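Local coordinates for protein nucleoporin NUP116 (Candida glabrata, PDB 3NF5) that is a GLFG-family nucleoporin, probably a structural component of the nuclear pore complex, represented here by its pore-targeting C-terminal domain, at residues L93-I99 and F150-L156. Residues are numbered along the deposited sequence.
Sequences LNVRARI and FTVDHAL
Residues 97-99 and 150-152 are inner neighbours in the main antiparallel sheet of the Nup98-type C-terminal domain, their axes 4.6 Å apart at 146°. Ala-97/Val-152 and Ile-99/Phe-150 are hydrogen-bonded pairs (both CA-CA 5.5 Å); Arg-98/Thr-151, at 4.2 Å, is the non-hydrogen-bonded pair between them. Build the ladder from Ala-97 N to Val-152 O (3.1 Å), Val-152 N to Ala-97 O (3.0 Å), Ile-99 N to Phe-150 O (2.7 Å) and Phe-150 N to Ile-99 O (3.0 Å).

On the apolar face, set Phe-150 to chi1 p, so that its ring swings across to Ile-99 and receives Ile-99 CB over its face, 3.9 Å from the ring centroid, in a CH-pi contact. Ile-99 (m, t) then puts CD1 4.1 Å from Val-152 CG2, and with Val-152 at m that same CG2 lies 3.9 Å from Ala-97 CB. On the other face, Arg-98 (t, t, m) sets CB 4.0 Å from CG2 of Thr-151 (p), while its NE forms a salt bridge with Glu-139.

The strand ends at Val-152; beyond Asp-153 (phi/psi -65/-41) one more backbone bond follows, Ala-155 N to Val-95 O (2.8 Å). Asn-94, centre of an inverse gamma turn, takes chi1 t, bringing OD1 2.9 Å from Leu-156 N; its ND2 binds Pro-87 O. The strand pair is thus two-faced, an apolar seam backed by a paired charge, and the Asn-94 side-chain carbonyl holds the backbone near the end of the ordered chain against the gamma turn.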
ATOM      1  N   LEU A  93       6.813   8.765  -7.536  1.00 24.37           N
ATOM      2  CA  LEU A  93       5.576   8.113  -7.020  1.00 24.32           C
ATOM      3  C   LEU A  93       4.560   9.076  -6.373  1.00 21.99           C
ATOM      4  O   LEU A  93       3.503   8.663  -5.847  1.00 20.73           O
ATOM      5  CB  LEU A  93       5.963   6.986  -6.082  1.00 23.76           C
ATOM      6  CG  LEU A  93       6.615   5.795  -6.787  1.00 26.37           C
ATOM      7  CD1 LEU A  93       7.224   4.872  -5.747  1.00 30.45           C
ATOM      8  CD2 LEU A  93       5.664   5.014  -7.691  1.00 27.73           C
ATOM      9  N   ASN A  94       4.887  10.363  -6.376  1.00 20.40           N
ATOM     10  CA  ASN A  94       4.087  11.362  -5.680  1.00 20.53           C
ATOM     11  C   ASN A  94       2.940  11.886  -6.530  1.00 19.68           C
ATOM     12  O   ASN A  94       2.889  13.075  -6.825  1.00 20.28           O
ATOM     13  CB  ASN A  94       4.971  12.513  -5.163  1.00 19.56           C
ATOM     14  CG  ASN A  94       4.376  13.227  -3.981  1.00 22.05           C
ATOM     15  OD1 ASN A  94       3.284  12.880  -3.482  1.00 19.15           O
ATOM     16  ND2 ASN A  94       5.094  14.232  -3.489  1.00 19.57           N
ATOM     17  N   VAL A  95       2.012  10.987  -6.882  1.00 17.91           N
ATOM     18  CA  VAL A  95       0.899  11.230  -7.766  1.00 17.61           C
ATOM     19  C   VAL A  95      -0.368  10.548  -7.196  1.00 17.41           C
ATOM     20  O   VAL A  95      -0.327   9.933  -6.095  1.00 16.91           O
ATOM     21  CB  VAL A  95       1.208  10.657  -9.180  1.00 17.52           C
ATOM     22  CG1 VAL A  95       2.512  11.308  -9.773  1.00 18.06           C
ATOM     23  CG2 VAL A  95       1.323   9.102  -9.167  1.00 15.86           C
ATOM     24  N   ARG A  96      -1.464  10.641  -7.931  1.00 16.33           N
ATOM     25  CA  ARG A  96      -2.765  10.218  -7.455  1.00 16.99           C
ATOM     26  C   ARG A  96      -2.804   8.677  -7.354  1.00 14.30           C
ATOM     27  O   ARG A  96      -2.287   8.004  -8.229  1.00 13.56           O
ATOM     28  CB  ARG A  96      -3.827  10.764  -8.382  1.00 18.66           C
ATOM     29  CG  ARG A  96      -5.234  10.719  -7.868  1.00 25.44           C
ATOM     30  CD  ARG A  96      -6.129  11.566  -8.733  1.00 26.58           C
ATOM     31  NE  ARG A  96      -5.885  11.238 -10.145  1.00 35.36           N
ATOM     32  CZ  ARG A  96      -6.624  10.412 -10.903  1.00 35.41           C
ATOM     33  NH1 ARG A  96      -7.724   9.830 -10.434  1.00 38.62           N
ATOM     34  NH2 ARG A  96      -6.261  10.180 -12.165  1.00 36.03           N
ATOM     35  N   ALA A  97      -3.448   8.158  -6.314  1.00 12.95           N
ATOM     36  CA  ALA A  97      -3.389   6.716  -6.020  1.00 12.74           C
ATOM     37  C   ALA A  97      -4.623   6.303  -5.212  1.00 11.05           C
ATOM     38  O   ALA A  97      -5.262   7.130  -4.593  1.00 10.89           O
ATOM     39  CB  ALA A  97      -2.077   6.338  -5.291  1.00 13.37           C
ATOM     40  N   ARG A  98      -4.970   5.035  -5.276  1.00 11.72           N
ATOM     41  CA  ARG A  98      -6.036   4.474  -4.479  1.00 10.66           C
ATOM     42  C   ARG A  98      -5.298   3.453  -3.655  1.00 12.09           C
ATOM     43  O   ARG A  98      -4.525   2.560  -4.207  1.00  9.76           O
ATOM     44  CB  ARG A  98      -7.098   3.801  -5.333  1.00 11.55           C
ATOM     45  CG  ARG A  98      -8.120   3.000  -4.561  1.00 13.23           C
ATOM     46  CD  ARG A  98      -9.305   2.484  -5.415  1.00 16.18           C
ATOM     47  NE  ARG A  98     -10.178   3.554  -5.928  1.00 15.57           N
ATOM     48  CZ  ARG A  98     -10.289   3.919  -7.200  1.00 18.63           C
ATOM     49  NH1 ARG A  98      -9.583   3.326  -8.183  1.00 16.79           N
ATOM     50  NH2 ARG A  98     -11.114   4.913  -7.490  1.00 22.07           N
ATOM     51  N   ILE A  99      -5.558   3.565  -2.356  1.00 12.27           N
ATOM     52  CA  ILE A  99      -4.958   2.654  -1.351  1.00 13.60           C
ATOM     53  C   ILE A  99      -6.018   1.772  -0.670  1.00 13.76           C
ATOM     54  O   ILE A  99      -7.097   2.249  -0.288  1.00 14.82           O
ATOM     55  CB  ILE A  99      -4.161   3.491  -0.355  1.00 11.91           C
ATOM     56  CG1 ILE A  99      -3.064   4.281  -1.131  1.00 12.22           C
ATOM     57  CG2 ILE A  99      -3.536   2.526   0.766  1.00 15.14           C
ATOM     58  CD1 ILE A  99      -2.212   5.225  -0.375  1.00 17.51           C
ATOM     59  N   PHE A 150      -9.350   4.176   0.144  1.00 16.72           N
ATOM     60  CA  PHE A 150      -9.328   5.628  -0.008  1.00 15.86           C
ATOM     61  C   PHE A 150      -8.370   6.055  -1.140  1.00 15.52           C
ATOM     62  O   PHE A 150      -7.563   5.243  -1.634  1.00 14.01           O
ATOM     63  CB  PHE A 150      -8.907   6.263   1.297  1.00 15.58           C
ATOM     64  CG  PHE A 150      -7.507   5.936   1.724  1.00 14.61           C
ATOM     65  CD1 PHE A 150      -6.456   6.846   1.511  1.00 15.95           C
ATOM     66  CD2 PHE A 150      -7.242   4.719   2.356  1.00 16.02           C
ATOM     67  CE1 PHE A 150      -5.127   6.549   1.935  1.00 19.68           C
ATOM     68  CE2 PHE A 150      -5.990   4.415   2.768  1.00 17.23           C
ATOM     69  CZ  PHE A 150      -4.896   5.338   2.578  1.00 18.93           C
ATOM     70  N   THR A 151      -8.492   7.302  -1.563  1.00 15.23           N
ATOM     71  CA  THR A 151      -7.566   7.884  -2.541  1.00 16.43           C
ATOM     72  C   THR A 151      -6.789   9.018  -1.914  1.00 16.94           C
ATOM     73  O   THR A 151      -7.192   9.596  -0.872  1.00 17.05           O
ATOM     74  CB  THR A 151      -8.249   8.342  -3.838  1.00 17.24           C
ATOM     75  OG1 THR A 151      -9.137   9.426  -3.580  1.00 23.03           O
ATOM     76  CG2 THR A 151      -9.020   7.234  -4.477  1.00 19.34           C
ATOM     77  N   VAL A 152      -5.646   9.285  -2.544  1.00 17.00           N
ATOM     78  CA  VAL A 152      -4.768  10.375  -2.199  1.00 17.12           C
ATOM     79  C   VAL A 152      -4.499  11.094  -3.505  1.00 17.77           C
ATOM     80  O   VAL A 152      -4.410  10.475  -4.549  1.00 19.35           O
ATOM     81  CB  VAL A 152      -3.529   9.822  -1.506  1.00 17.29           C
ATOM     82  CG1 VAL A 152      -3.914   9.163  -0.182  1.00 17.30           C
ATOM     83  CG2 VAL A 152      -2.804   8.760  -2.353  1.00 15.97           C
ATOM     84  N   ASP A 153      -4.513  12.408  -3.485  1.00 18.47           N
ATOM     85  CA  ASP A 153      -4.139  13.257  -4.628  1.00 19.79           C
ATOM     86  C   ASP A 153      -2.650  13.150  -5.046  1.00 19.48           C
ATOM     87  O   ASP A 153      -2.272  13.121  -6.249  1.00 17.01           O
ATOM     88  CB  ASP A 153      -4.408  14.712  -4.247  1.00 19.58           C
ATOM     89  CG  ASP A 153      -5.841  15.001  -3.977  1.00 25.20           C
ATOM     90  OD1 ASP A 153      -6.692  14.337  -4.577  1.00 30.56           O
ATOM     91  OD2 ASP A 153      -6.137  15.942  -3.185  1.00 29.90           O
ATOM     92  N   HIS A 154      -1.797  13.107  -4.043  1.00 19.38           N
ATOM     93  CA  HIS A 154      -0.345  12.987  -4.231  1.00 19.60           C
ATOM     94  C   HIS A 154       0.133  12.017  -3.136  1.00 19.32           C
ATOM     95  O   HIS A 154       0.112  12.373  -1.953  1.00 17.15           O
ATOM     96  CB  HIS A 154       0.328  14.374  -4.083  1.00 19.57           C
ATOM     97  CG  HIS A 154      -0.136  15.389  -5.083  1.00 21.35           C
ATOM     98  ND1 HIS A 154       0.308  15.401  -6.387  1.00 23.35           N
ATOM     99  CD2 HIS A 154      -1.070  16.356  -4.999  1.00 22.30           C
ATOM    100  CE1 HIS A 154      -0.304  16.360  -7.056  1.00 26.33           C
ATOM    101  NE2 HIS A 154      -1.162  16.943  -6.240  1.00 27.09           N
ATOM    102  N   ALA A 155       0.534  10.815  -3.534  1.00 18.94           N
ATOM    103  CA  ALA A 155       0.698   9.714  -2.587  1.00 19.40           C
ATOM    104  C   ALA A 155       1.665   9.945  -1.408  1.00 21.25           C
ATOM    105  O   ALA A 155       1.458   9.378  -0.336  1.00 21.67           O
ATOM    106  CB  ALA A 155       1.043   8.410  -3.339  1.00 19.31           C
ATOM    107  N   LEU A 156       2.702  10.752  -1.600  1.00 22.99           N
ATOM    108  CA  LEU A 156       3.664  11.028  -0.577  1.00 25.51           C
ATOM    109  C   LEU A 156       3.462  12.294   0.281  1.00 28.00           C
ATOM    110  O   LEU A 156       4.284  12.564   1.135  1.00 32.30           O
ATOM    111  CB  LEU A 156       5.059  11.050  -1.208  1.00 24.52           C
ATOM    112  CG  LEU A 156       5.347   9.845  -2.094  1.00 24.43           C
ATOM    113  CD1 LEU A 156       6.812   9.859  -2.722  1.00 25.28           C
ATOM    114  CD2 LEU A 156       5.110   8.574  -1.319  1.00 23.31           C
TER